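Local coordinates for protein beta-galactosidase/beta-glucuronidase (Faecalibacterium prausnitzii L2-6, PDB 6MVF) that binds flavin mononucleotide and, as a family 2 glycoside hydrolase, probably cleaves beta-glucuronides in the human gut, at residues 78-83 with 87-92; 118-123 with 173-178; 342-347 with 383-388. All coordinates share one frame; numbering follows the deposited sequence.

How the contacts relate
Contacts 1, 2 and 3 follow one another along the chain. Contact 1 (78-83 with 87-92) and contact 2 (118-123 with 173-178) have centres about 13 Å apart and share an antiparallel sheet of the sugar-binding domain, in which strands 88-93 and 119-122 are neighbours. Contact 3 (342-347 with 383-388) joins helices 341-350 and 368-385 of the TIM barrel; its centre is about 18 Å from that of contact 2 and about 26 Å from that of contact 1. Contacts 2 and 3 meet where Gln384 NE2 bonds to Tyr178 O and Ile118 O. Both touch FMN, so the flavin sits where the barrel meets the N-terminal part of the chain.

Contact 1 of 3, residues 78-83 with 87-92; sequences KKPVQP and GRVYVE
Pro80 and Gln82 lie against Val89 and Gly87 in a small apolar contact within the beta-sandwich of the sugar-binding domain, where a loop carries the chain from strand 70-78 of one sheet to strand 88-93 of another. The backbones converge toward the loop between them: CA atoms are 7.2 Å apart for Pro80 and Val89, but 5.6 Å for Gln82 and Gly87. No hydrogen bond links the two segments. Strand 88-93 makes its backbone hydrogen bonds to Ile123 and Ala121 along one edge and to Val168, Ile166 and Asn164 along the other. Pro80 and Val89 meet tip to tip. Because Val89 holds CG1 anti to its own N (chi1 -177°) and CG2 beside that N, both methyls face the proline ring, which also touches Leu165 and Ser167 of strand 163-168. Near the loop, Gln82 presents its CG methylene to the backbone of Gly87, CG lying 4.1 Å from CA. A bend at chi2 (-88°) takes the amide elsewhere, and NE2 is hydrogen-bonded to Met24 O and Ser167 OG. The proline end is purely apolar, Pro80 CG standing 4.0 Å from both Val89 CG1 and Val89 CG2.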
loop_
_atom_site.group_PDB
_atom_site.type_symbol
_atom_site.label_atom_id
_atom_site.label_comp_id
_atom_site.label_asym_id
_atom_site.label_seq_id
_atom_site.Cartn_x
_atom_site.Cartn_y
_atom_site.Cartn_z
ATOM N N LYS A 78 -12.492 24.329 -10.439
ATOM C CA LYS A 78 -13.627 24.757 -9.637
ATOM C C LYS A 78 -13.120 25.602 -8.485
ATOM O O LYS A 78 -12.057 25.329 -7.925
ATOM C CB LYS A 78 -14.424 23.565 -9.102
ATOM C CG LYS A 78 -14.986 22.679 -10.192
ATOM C CD LYS A 78 -16.484 22.432 -10.006
ATOM C CE LYS A 78 -17.234 22.408 -11.344
ATOM N NZ LYS A 78 -16.578 21.507 -12.342
ATOM N N LYS A 79 -13.866 26.642 -8.160
ATOM C CA LYS A 79 -13.481 27.527 -7.075
ATOM C C LYS A 79 -13.606 26.759 -5.764
ATOM O O LYS A 79 -14.681 26.221 -5.478
ATOM C CB LYS A 79 -14.368 28.774 -7.087
ATOM C CG LYS A 79 -14.120 29.785 -5.973
ATOM C CD LYS A 79 -15.415 30.535 -5.672
ATOM C CE LYS A 79 -15.322 31.417 -4.431
ATOM N NZ LYS A 79 -14.470 32.628 -4.639
ATOM N N PRO A 80 -12.542 26.634 -4.972
ATOM C CA PRO A 80 -12.684 25.983 -3.664
ATOM C C PRO A 80 -13.526 26.819 -2.715
ATOM O O PRO A 80 -13.563 28.050 -2.792
ATOM C CB PRO A 80 -11.243 25.849 -3.162
ATOM C CG PRO A 80 -10.433 26.789 -3.996
ATOM C CD PRO A 80 -11.136 26.918 -5.312
ATOM N N VAL A 81 -14.195 26.120 -1.800
ATOM C CA VAL A 81 -15.192 26.690 -0.902
ATOM C C VAL A 81 -14.758 26.459 0.540
ATOM O O VAL A 81 -14.398 25.337 0.910
ATOM C CB VAL A 81 -16.575 26.062 -1.154
ATOM C CG1 VAL A 81 -17.471 26.243 0.059
ATOM C CG2 VAL A 81 -17.204 26.670 -2.402
ATOM N N GLN A 82 -14.817 27.516 1.358
ATOM C CA GLN A 82 -14.529 27.360 2.773
ATOM C C GLN A 82 -15.821 27.362 3.583
ATOM O O GLN A 82 -16.767 28.076 3.231
ATOM C CB GLN A 82 -13.598 28.470 3.277
ATOM C CG GLN A 82 -12.146 28.298 2.814
ATOM C CD GLN A 82 -11.305 27.425 3.758
ATOM O OE1 GLN A 82 -11.661 27.225 4.925
ATOM N NE2 GLN A 82 -10.172 26.924 3.255
ATOM N N PRO A 83 -15.896 26.562 4.651
ATOM C CA PRO A 83 -17.117 26.551 5.481
ATOM C C PRO A 83 -17.489 27.915 6.036
ATOM O O PRO A 83 -18.684 28.225 6.162
ATOM C CB PRO A 83 -16.758 25.575 6.613
ATOM C CG PRO A 83 -15.251 25.592 6.655
ATOM C CD PRO A 83 -14.834 25.719 5.220
ATOM N N GLY A 87 -13.173 33.247 2.873
ATOM C CA GLY A 87 -12.163 32.378 2.317
ATOM C C GLY A 87 -11.353 33.045 1.225
ATOM O O GLY A 87 -11.760 34.026 0.602
ATOM N N ARG A 88 -10.166 32.495 1.009
ATOM C CA ARG A 88 -9.222 33.025 0.043
ATOM C C ARG A 88 -8.701 31.886 -0.820
ATOM O O ARG A 88 -8.655 30.727 -0.394
ATOM C CB ARG A 88 -8.075 33.758 0.749
ATOM C CG ARG A 88 -8.596 34.739 1.792
ATOM C CD ARG A 88 -7.713 35.950 1.967
ATOM N NE ARG A 88 -7.527 36.707 0.731
ATOM C CZ ARG A 88 -8.460 37.472 0.177
ATOM N NH1 ARG A 88 -9.656 37.567 0.733
ATOM N NH2 ARG A 88 -8.192 38.141 -0.931
ATOM N N VAL A 89 -8.352 32.226 -2.059
ATOM C CA VAL A 89 -7.892 31.262 -3.045
ATOM C C VAL A 89 -6.555 31.734 -3.583
ATOM O O VAL A 89 -6.404 32.908 -3.938
ATOM C CB VAL A 89 -8.902 31.091 -4.192
ATOM C CG1 VAL A 89 -8.417 30.012 -5.176
ATOM C CG2 VAL A 89 -10.303 30.793 -3.618
ATOM N N TYR A 90 -5.586 30.829 -3.630
ATOM C CA TYR A 90 -4.250 31.126 -4.117
ATOM C C TYR A 90 -3.876 30.095 -5.169
ATOM O O TYR A 90 -4.195 28.912 -5.021
ATOM C CB TYR A 90 -3.220 31.103 -2.974
ATOM C CG TYR A 90 -3.136 32.361 -2.128
ATOM C CD1 TYR A 90 -4.070 32.631 -1.120
ATOM C CD2 TYR A 90 -2.093 33.261 -2.307
ATOM C CE1 TYR A 90 -3.970 33.796 -0.339
ATOM C CE2 TYR A 90 -1.978 34.410 -1.524
ATOM C CZ TYR A 90 -2.909 34.679 -0.551
ATOM O OH TYR A 90 -2.768 35.833 0.194
ATOM N N VAL A 91 -3.209 30.533 -6.232
ATOM C CA VAL A 91 -2.562 29.608 -7.159
ATOM C C VAL A 91 -1.082 29.586 -6.821
ATOM O O VAL A 91 -0.478 30.631 -6.556
ATOM C CB VAL A 91 -2.804 29.965 -8.643
ATOM C CG1 VAL A 91 -2.361 31.366 -8.956
ATOM C CG2 VAL A 91 -2.062 29.005 -9.520
ATOM N N GLU A 92 -0.508 28.385 -6.775
ATOM C CA GLU A 92 0.895 28.184 -6.435
ATOM C C GLU A 92 1.570 27.451 -7.588
ATOM O O GLU A 92 1.243 26.295 -7.871
ATOM C CB GLU A 92 1.012 27.411 -5.128
ATOM C CG GLU A 92 2.388 26.884 -4.815
ATOM C CD GLU A 92 2.439 26.179 -3.466
ATOM O OE1 GLU A 92 2.662 26.878 -2.437
ATOM O OE2 GLU A 92 2.244 24.931 -3.435
#

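Contact 2 of 3, residues 118-123 with 173-178; sequences IFRADI and FDLDYY. With FMN (flavin mononucleotide), chain G.
Arg120 reaches from strand 119-122 to the loop 173-178, where its NH1 donates to Leu175 O at 2.9 Å with an N-H...O angle of 160°. The oxygen lies in the guanidinium plane, whereas the donor stands above the carbonyl plane, 49° out of it. Leu175 CD2 covers one guanidinium face, its side chain crossing the arginine at about a right angle, and CD2 also lies 3.9 Å from Arg120 CD. Further out, Glu92 OE1 forms a salt bridge with Arg120 NE and Gly180 O accepts from Arg120 NH2, so three acceptors fix the rotation of the group. A water bonded to Asp122 N extends the interface by a weak link to Asp176 OD1.

The anchored loop presents two residues to FMN. Asp174 OD2 accepts from flavin N3 at 2.9 Å, while OD1 receives Asp176 N at 2.8 Å, closing an Asx turn that steadies the carboxylate. With CG anti to the backbone N (chi1 -169°), Tyr177 lays one ring face over flavin C10; Tyr178 CD1 lies 3.4 Å above the plane of the Tyr177 ring on the opposite face. Tyr177 OH donates to phosphate O3P at 2.6 Å and accepts from ribityl O2' at 2.7 Å. Were Tyr177 replaced by an alanine, O3P and O2' would probably lose their shared hydroxyl partner, and a gap would be likely to open between the flavin and Tyr178. Second-shell support comes from helix 368-385, where Lys379 and Ile383 touch Tyr177 and Glu376 bonds Tyr178 OH. The chemistry implies recognition along the cofactor's length: a carboxylate matched to the imide N-H, an aromatic face to the flavin, and a hydroxyl that both gives and takes, tying ribityl chain to phosphate.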
loop_
_atom_site.group_PDB
_atom_site.type_symbol
_atom_site.label_atom_id
_atom_site.label_comp_id
_atom_site.label_asym_id
_atom_site.label_seq_id
_atom_site.Cartn_x
_atom_site.Cartn_y
_atom_site.Cartn_z
ATOM N N ILE A 118 9.369 28.821 -6.345
ATOM C CA ILE A 118 7.925 28.855 -6.162
ATOM C C ILE A 118 7.462 30.302 -6.195
ATOM O O ILE A 118 8.126 31.202 -5.659
ATOM C CB ILE A 118 7.554 28.175 -4.828
ATOM C CG1 ILE A 118 7.945 26.704 -4.841
ATOM C CG2 ILE A 118 6.072 28.312 -4.487
ATOM C CD1 ILE A 118 8.086 26.114 -3.457
ATOM N N PHE A 119 6.329 30.549 -6.840
ATOM C CA PHE A 119 5.683 31.842 -6.682
ATOM C C PHE A 119 4.180 31.621 -6.592
ATOM O O PHE A 119 3.655 30.632 -7.126
ATOM C CB PHE A 119 6.065 32.806 -7.809
ATOM C CG PHE A 119 5.692 32.325 -9.170
ATOM C CD1 PHE A 119 6.546 31.505 -9.890
ATOM C CD2 PHE A 119 4.495 32.716 -9.752
ATOM C CE1 PHE A 119 6.197 31.078 -11.167
ATOM C CE2 PHE A 119 4.144 32.285 -11.011
ATOM C CZ PHE A 119 4.987 31.472 -11.720
ATOM N N ARG A 120 3.505 32.518 -5.861
ATOM C CA ARG A 120 2.073 32.393 -5.590
ATOM C C ARG A 120 1.347 33.678 -5.953
ATOM O O ARG A 120 1.957 34.738 -6.138
ATOM C CB ARG A 120 1.786 32.055 -4.122
ATOM C CG ARG A 120 2.561 30.886 -3.612
ATOM C CD ARG A 120 2.012 30.396 -2.297
ATOM N NE ARG A 120 2.906 29.406 -1.702
ATOM C CZ ARG A 120 3.821 29.681 -0.777
ATOM N NH1 ARG A 120 3.967 30.926 -0.309
ATOM N NH2 ARG A 120 4.583 28.699 -0.318
ATOM N N ALA A 121 0.018 33.569 -6.024
ATOM C CA ALA A 121 -0.844 34.694 -6.371
ATOM C C ALA A 121 -2.212 34.526 -5.716
ATOM O O ALA A 121 -2.828 33.460 -5.827
ATOM C CB ALA A 121 -0.994 34.817 -7.891
ATOM N N ASP A 122 -2.674 35.573 -5.026
ATOM C CA ASP A 122 -4.011 35.610 -4.432
ATOM C C ASP A 122 -5.029 35.857 -5.551
ATOM O O ASP A 122 -5.206 36.977 -6.016
ATOM C CB ASP A 122 -4.057 36.685 -3.348
ATOM C CG ASP A 122 -5.407 36.771 -2.624
ATOM O OD1 ASP A 122 -6.360 36.050 -2.993
ATOM O OD2 ASP A 122 -5.508 37.578 -1.663
ATOM N N ILE A 123 -5.710 34.811 -6.000
ATOM C CA ILE A 123 -6.669 34.944 -7.086
ATOM C C ILE A 123 -8.104 34.947 -6.570
ATOM O O ILE A 123 -9.025 34.678 -7.334
ATOM C CB ILE A 123 -6.475 33.857 -8.151
ATOM C CG1 ILE A 123 -6.797 32.486 -7.565
ATOM C CG2 ILE A 123 -5.053 33.883 -8.667
ATOM C CD1 ILE A 123 -7.131 31.459 -8.600
ATOM N N PHE A 173 -1.560 31.662 7.756
ATOM C CA PHE A 173 -0.124 31.891 7.641
ATOM C C PHE A 173 0.253 32.395 6.246
ATOM O O PHE A 173 -0.291 31.944 5.225
ATOM C CB PHE A 173 0.652 30.609 7.961
ATOM C CG PHE A 173 0.489 30.119 9.375
ATOM C CD1 PHE A 173 1.126 30.774 10.432
ATOM C CD2 PHE A 173 -0.261 28.967 9.646
ATOM C CE1 PHE A 173 0.990 30.328 11.727
ATOM C CE2 PHE A 173 -0.391 28.496 10.943
ATOM C CZ PHE A 173 0.231 29.178 11.989
ATOM N N ASP A 174 1.249 33.289 6.217
ATOM C CA ASP A 174 1.584 34.091 5.042
ATOM C C ASP A 174 1.936 33.218 3.847
ATOM O O ASP A 174 2.834 32.372 3.922
ATOM C CB ASP A 174 2.750 35.029 5.383
ATOM C CG ASP A 174 2.908 36.190 4.387
ATOM O OD1 ASP A 174 2.254 36.187 3.325
ATOM O OD2 ASP A 174 3.691 37.123 4.674
ATOM N N LEU A 175 1.232 33.459 2.737
ATOM C CA LEU A 175 1.438 32.787 1.463
ATOM C C LEU A 175 2.047 33.711 0.421
ATOM O O LEU A 175 2.342 33.268 -0.704
ATOM C CB LEU A 175 0.100 32.242 0.945
ATOM C CG LEU A 175 -0.465 31.029 1.685
ATOM C CD1 LEU A 175 -2.002 30.998 1.723
ATOM C CD2 LEU A 175 0.075 29.797 1.005
ATOM N N ASP A 176 2.251 34.982 0.773
ATOM C CA ASP A 176 2.517 36.056 -0.181
ATOM C C ASP A 176 3.955 36.524 -0.195
ATOM O O ASP A 176 4.276 37.428 -0.961
ATOM C CB ASP A 176 1.620 37.269 0.108
ATOM C CG ASP A 176 0.227 37.088 -0.423
ATOM O OD1 ASP A 176 0.096 36.691 -1.605
ATOM O OD2 ASP A 176 -0.734 37.322 0.341
ATOM N N TYR A 177 4.820 35.957 0.629
ATOM C CA TYR A 177 6.173 36.477 0.790
ATOM C C TYR A 177 7.181 35.538 0.106
ATOM O O TYR A 177 7.656 34.564 0.692
ATOM C CB TYR A 177 6.481 36.687 2.265
ATOM C CG TYR A 177 7.748 37.472 2.457
ATOM C CD1 TYR A 177 7.787 38.844 2.235
ATOM C CD2 TYR A 177 8.918 36.836 2.810
ATOM C CE1 TYR A 177 8.962 39.546 2.392
ATOM C CE2 TYR A 177 10.083 37.529 2.968
ATOM C CZ TYR A 177 10.103 38.872 2.760
ATOM O OH TYR A 177 11.290 39.517 2.927
ATOM N N TYR A 178 7.491 35.848 -1.155
ATOM C CA TYR A 178 8.548 35.175 -1.913
ATOM C C TYR A 178 8.381 33.668 -1.921
ATOM O O TYR A 178 9.361 32.927 -1.887
ATOM C CB TYR A 178 9.923 35.534 -1.375
ATOM C CG TYR A 178 10.325 36.965 -1.604
ATOM C CD1 TYR A 178 10.036 37.946 -0.660
ATOM C CD2 TYR A 178 11.013 37.336 -2.756
ATOM C CE1 TYR A 178 10.415 39.258 -0.858
ATOM C CE2 TYR A 178 11.394 38.649 -2.962
ATOM C CZ TYR A 178 11.096 39.603 -2.008
ATOM O OH TYR A 178 11.474 40.909 -2.208
HETATM N N1 FMN G . 8.052 38.247 6.240
HETATM C C2 FMN G . 6.783 37.951 5.950
HETATM O O2 FMN G . 5.902 38.812 5.981
HETATM N N3 FMN G . 6.394 36.745 5.598
HETATM C C4 FMN G . 7.205 35.737 5.521
HETATM O O4 FMN G . 6.835 34.620 5.193
HETATM C C4A FMN G . 8.572 35.973 5.833
HETATM N N5 FMN G . 9.392 34.965 5.742
HETATM C C5A FMN G . 10.672 35.111 6.014
HETATM C C6 FMN G . 11.504 34.026 5.914
HETATM C C7 FMN G . 12.817 34.150 6.196
HETATM C C7M FMN G . 13.707 32.975 6.081
HETATM C C8 FMN G . 13.348 35.452 6.582
HETATM C C8M FMN G . 14.798 35.602 6.875
HETATM C C9 FMN G . 12.507 36.538 6.683
HETATM C C9A FMN G . 11.177 36.417 6.419
HETATM N N10 FMN G . 10.333 37.515 6.489
HETATM C C10 FMN G . 8.985 37.311 6.202
HETATM C "C1'" FMN G . 10.927 38.767 6.938
HETATM C "C2'" FMN G . 11.027 39.991 6.060
HETATM O "O2'" FMN G . 12.248 39.770 5.402
HETATM C "C3'" FMN G . 11.211 41.273 6.842
HETATM O "O3'" FMN G . 10.788 41.076 8.174
HETATM C "C4'" FMN G . 10.393 42.441 6.340
HETATM O "O4'" FMN G . 9.104 41.924 6.043
HETATM C "C5'" FMN G . 11.001 43.174 5.143
HETATM O "O5'" FMN G . 10.448 42.721 3.921
HETATM P P FMN G . 11.082 43.014 2.499
HETATM O O1P FMN G . 9.885 43.070 1.638
HETATM O O2P FMN G . 11.833 44.302 2.666
HETATM O O3P FMN G . 12.021 41.916 2.129
HETATM O O HOH W 1 -1.289 37.993 -4.542
#

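Contact 3 of 3, residues 342-347 with 383-388. With FMN (flavin mononucleotide), chain G.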
loop_
_atom_site.group_PDB
_atom_site.type_symbol
_atom_site.label_atom_id
_atom_site.label_comp_id
_atom_site.label_asym_id
_atom_site.label_seq_id
_atom_site.Cartn_x
_atom_site.Cartn_y
_atom_site.Cartn_z
ATOM N N ASP A 342 11.340 18.391 -3.253
ATOM C CA ASP A 342 11.549 16.954 -3.106
ATOM C C ASP A 342 13.023 16.615 -2.916
ATOM O O ASP A 342 13.368 15.791 -2.052
ATOM C CB ASP A 342 10.980 16.195 -4.311
ATOM C CG ASP A 342 9.444 16.239 -4.381
ATOM O OD1 ASP A 342 8.787 16.624 -3.375
ATOM O OD2 ASP A 342 8.897 15.890 -5.460
ATOM N N PHE A 343 13.920 17.232 -3.699
ATOM C CA PHE A 343 15.304 16.789 -3.548
ATOM C C PHE A 343 15.929 17.325 -2.267
ATOM O O PHE A 343 16.717 16.615 -1.632
ATOM C CB PHE A 343 16.177 17.149 -4.761
ATOM C CG PHE A 343 17.489 16.383 -4.789
ATOM C CD1 PHE A 343 17.574 15.140 -5.417
ATOM C CD2 PHE A 343 18.613 16.861 -4.125
ATOM C CE1 PHE A 343 18.763 14.403 -5.414
ATOM C CE2 PHE A 343 19.810 16.124 -4.128
ATOM C CZ PHE A 343 19.878 14.892 -4.769
ATOM N N TYR A 344 15.591 18.558 -1.859
ATOM C CA TYR A 344 16.057 19.028 -0.557
ATOM C C TYR A 344 15.506 18.150 0.555
ATOM O O TYR A 344 16.248 17.753 1.459
ATOM C CB TYR A 344 15.687 20.491 -0.317
ATOM C CG TYR A 344 16.379 21.460 -1.254
ATOM C CD1 TYR A 344 17.764 21.518 -1.334
ATOM C CD2 TYR A 344 15.640 22.302 -2.077
ATOM C CE1 TYR A 344 18.391 22.387 -2.209
ATOM C CE2 TYR A 344 16.252 23.167 -2.954
ATOM C CZ TYR A 344 17.629 23.211 -3.019
ATOM O OH TYR A 344 18.233 24.078 -3.897
ATOM N N ASP A 345 14.221 17.789 0.471
ATOM C CA ASP A 345 13.644 16.836 1.418
ATOM C C ASP A 345 14.449 15.533 1.469
ATOM O O ASP A 345 14.840 15.071 2.551
ATOM C CB ASP A 345 12.189 16.551 1.042
ATOM C CG ASP A 345 11.253 17.721 1.344
ATOM O OD1 ASP A 345 11.595 18.546 2.229
ATOM O OD2 ASP A 345 10.166 17.799 0.702
ATOM N N ALA A 346 14.711 14.934 0.297
ATOM C CA ALA A 346 15.541 13.734 0.235
ATOM C C ALA A 346 16.919 13.944 0.860
ATOM O O ALA A 346 17.466 13.020 1.471
ATOM C CB ALA A 346 15.701 13.267 -1.205
ATOM N N CYS A 347 17.493 15.140 0.738
ATOM C CA CYS A 347 18.792 15.393 1.366
ATOM C C CYS A 347 18.688 15.491 2.887
ATOM O O CYS A 347 19.543 14.961 3.610
ATOM C CB CYS A 347 19.401 16.664 0.785
ATOM S SG CYS A 347 19.966 16.380 -0.884
ATOM N N ILE A 383 14.693 32.090 1.388
ATOM C CA ILE A 383 13.460 32.094 2.164
ATOM C C ILE A 383 12.695 30.794 1.971
ATOM O O ILE A 383 12.096 30.268 2.912
ATOM C CB ILE A 383 12.620 33.333 1.799
ATOM C CG1 ILE A 383 13.117 34.513 2.621
ATOM C CG2 ILE A 383 11.118 33.113 2.068
ATOM C CD1 ILE A 383 13.083 35.792 1.878
ATOM N N GLN A 384 12.718 30.241 0.764
ATOM C CA GLN A 384 11.999 29.000 0.518
ATOM C C GLN A 384 12.733 27.789 1.065
ATOM O O GLN A 384 12.094 26.777 1.367
ATOM C CB GLN A 384 11.732 28.838 -0.979
ATOM C CG GLN A 384 10.860 29.947 -1.506
ATOM C CD GLN A 384 10.653 29.917 -3.005
ATOM O OE1 GLN A 384 11.053 28.979 -3.703
ATOM N NE2 GLN A 384 9.996 30.953 -3.509
ATOM N N ASN A 385 14.049 27.883 1.255
ATOM C CA ASN A 385 14.821 26.734 1.697
ATOM C C ASN A 385 15.442 26.937 3.060
ATOM O O ASN A 385 16.294 26.135 3.468
ATOM C CB ASN A 385 15.893 26.388 0.664
ATOM C CG ASN A 385 15.285 26.038 -0.666
ATOM O OD1 ASN A 385 14.822 24.911 -0.857
ATOM N ND2 ASN A 385 15.217 27.010 -1.576
ATOM N N TYR A 386 15.010 27.965 3.791
ATOM C CA TYR A 386 15.659 28.297 5.055
ATOM C C TYR A 386 15.591 27.161 6.078
ATOM O O TYR A 386 16.498 27.028 6.903
ATOM C CB TYR A 386 15.041 29.564 5.641
ATOM C CG TYR A 386 15.742 30.013 6.904
ATOM C CD1 TYR A 386 15.273 29.633 8.158
ATOM C CD2 TYR A 386 16.889 30.797 6.840
ATOM C CE1 TYR A 386 15.923 30.039 9.313
ATOM C CE2 TYR A 386 17.541 31.206 7.980
ATOM C CZ TYR A 386 17.057 30.831 9.216
ATOM O OH TYR A 386 17.712 31.245 10.357
ATOM N N ASN A 387 14.538 26.334 6.058
ATOM C CA ASN A 387 14.391 25.356 7.131
ATOM C C ASN A 387 15.098 24.027 6.881
ATOM O O ASN A 387 15.161 23.210 7.805
ATOM C CB ASN A 387 12.915 25.120 7.409
ATOM C CG ASN A 387 12.219 26.385 7.861
ATOM O OD1 ASN A 387 12.829 27.244 8.525
ATOM N ND2 ASN A 387 10.939 26.531 7.480
ATOM N N HIS A 388 15.667 23.805 5.693
ATOM C CA HIS A 388 16.323 22.542 5.377
ATOM C C HIS A 388 17.636 22.376 6.132
ATOM O O HIS A 388 18.571 23.152 5.894
ATOM C CB HIS A 388 16.597 22.469 3.895
ATOM C CG HIS A 388 15.367 22.440 3.051
ATOM N ND1 HIS A 388 14.521 21.349 3.008
ATOM C CD2 HIS A 388 14.855 23.351 2.192
ATOM C CE1 HIS A 388 13.540 21.592 2.159
ATOM N NE2 HIS A 388 13.712 22.805 1.659
HETATM N N1 FMN G . 8.052 38.247 6.240
HETATM C C2 FMN G . 6.783 37.951 5.950
HETATM O O2 FMN G . 5.902 38.812 5.981
HETATM N N3 FMN G . 6.394 36.745 5.598
HETATM C C4 FMN G . 7.205 35.737 5.521
HETATM O O4 FMN G . 6.835 34.620 5.193
HETATM C C4A FMN G . 8.572 35.973 5.833
HETATM N N5 FMN G . 9.392 34.965 5.742
HETATM C C5A FMN G . 10.672 35.111 6.014
HETATM C C6 FMN G . 11.504 34.026 5.914
HETATM C C7 FMN G . 12.817 34.150 6.196
HETATM C C7M FMN G . 13.707 32.975 6.081
HETATM C C8 FMN G . 13.348 35.452 6.582
HETATM C C8M FMN G . 14.798 35.602 6.875
HETATM C C9 FMN G . 12.507 36.538 6.683
HETATM C C9A FMN G . 11.177 36.417 6.419
HETATM N N10 FMN G . 10.333 37.515 6.489
HETATM C C10 FMN G . 8.985 37.311 6.202
HETATM C "C1'" FMN G . 10.927 38.767 6.938
HETATM C "C2'" FMN G . 11.027 39.991 6.060
HETATM O "O2'" FMN G . 12.248 39.770 5.402
HETATM C "C3'" FMN G . 11.211 41.273 6.842
HETATM O "O3'" FMN G . 10.788 41.076 8.174
HETATM C "C4'" FMN G . 10.393 42.441 6.340
HETATM O "O4'" FMN G . 9.104 41.924 6.043
HETATM C "C5'" FMN G . 11.001 43.174 5.143
HETATM O "O5'" FMN G . 10.448 42.721 3.921
HETATM P P FMN G . 11.082 43.014 2.499
HETATM O O1P FMN G . 9.885 43.070 1.638
HETATM O O2P FMN G . 11.833 44.302 2.666
HETATM O O3P FMN G . 12.021 41.916 2.129
#
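Tyr344 on helix 341-350 packs against Asn385 and His388 where helix 368-385 leads into a turn, joining two helices of the TIM barrel. The tight part centres on the buried His388 ring, with Tyr344 and Asn385 buried too. Tyr344 CB sits over one face as a CH-pi contact, 3.5 Å from the ring centroid and 13° off the normal. The two rings are oblique, their planes at 37°, so the face of His388 is met by the CB methylene and not by the phenol ring. Tyr344 takes chi1 -66°, which puts CG beside its backbone N and turns the phenol toward Asn385. There the amide OD1 approaches the CD2 and CE2 side of the phenol, with the side chains crossing at about a right angle. Bonds outside the pair hold these groups: Gln341 NE2 donates to Asn385 OD1, Asn385 ND2 reaches Leu381 O, and Tyr344 OH has its strongest partner in His339. His388 is held at both nitrogens, ND1 with Asp348 OD2 and NE2 with Gln341 OE1, an arrangement that may favour a protonated imidazole. A type I turn from Asn385 to His388 brings the ring into place, with His388 N bonded to Asn385 O at 3.3 Å.

The looser margin is at Asp345, which is partly exposed and offers just its carboxylate oxygen: OD1 comes to the edge of the His388 ring, 3.6 Å from CE1, with little surface covered. On the far side of segment 383-388 the same backbone turns residues to the cofactor. Ile383 CG1 lies 3.6 Å from FMN C7 at the dimethylbenzene end of the flavin, and Tyr386, whose OH bonds Thr186 OG1, brings CG to 3.7 Å from the methyl carbon C7M of FMN.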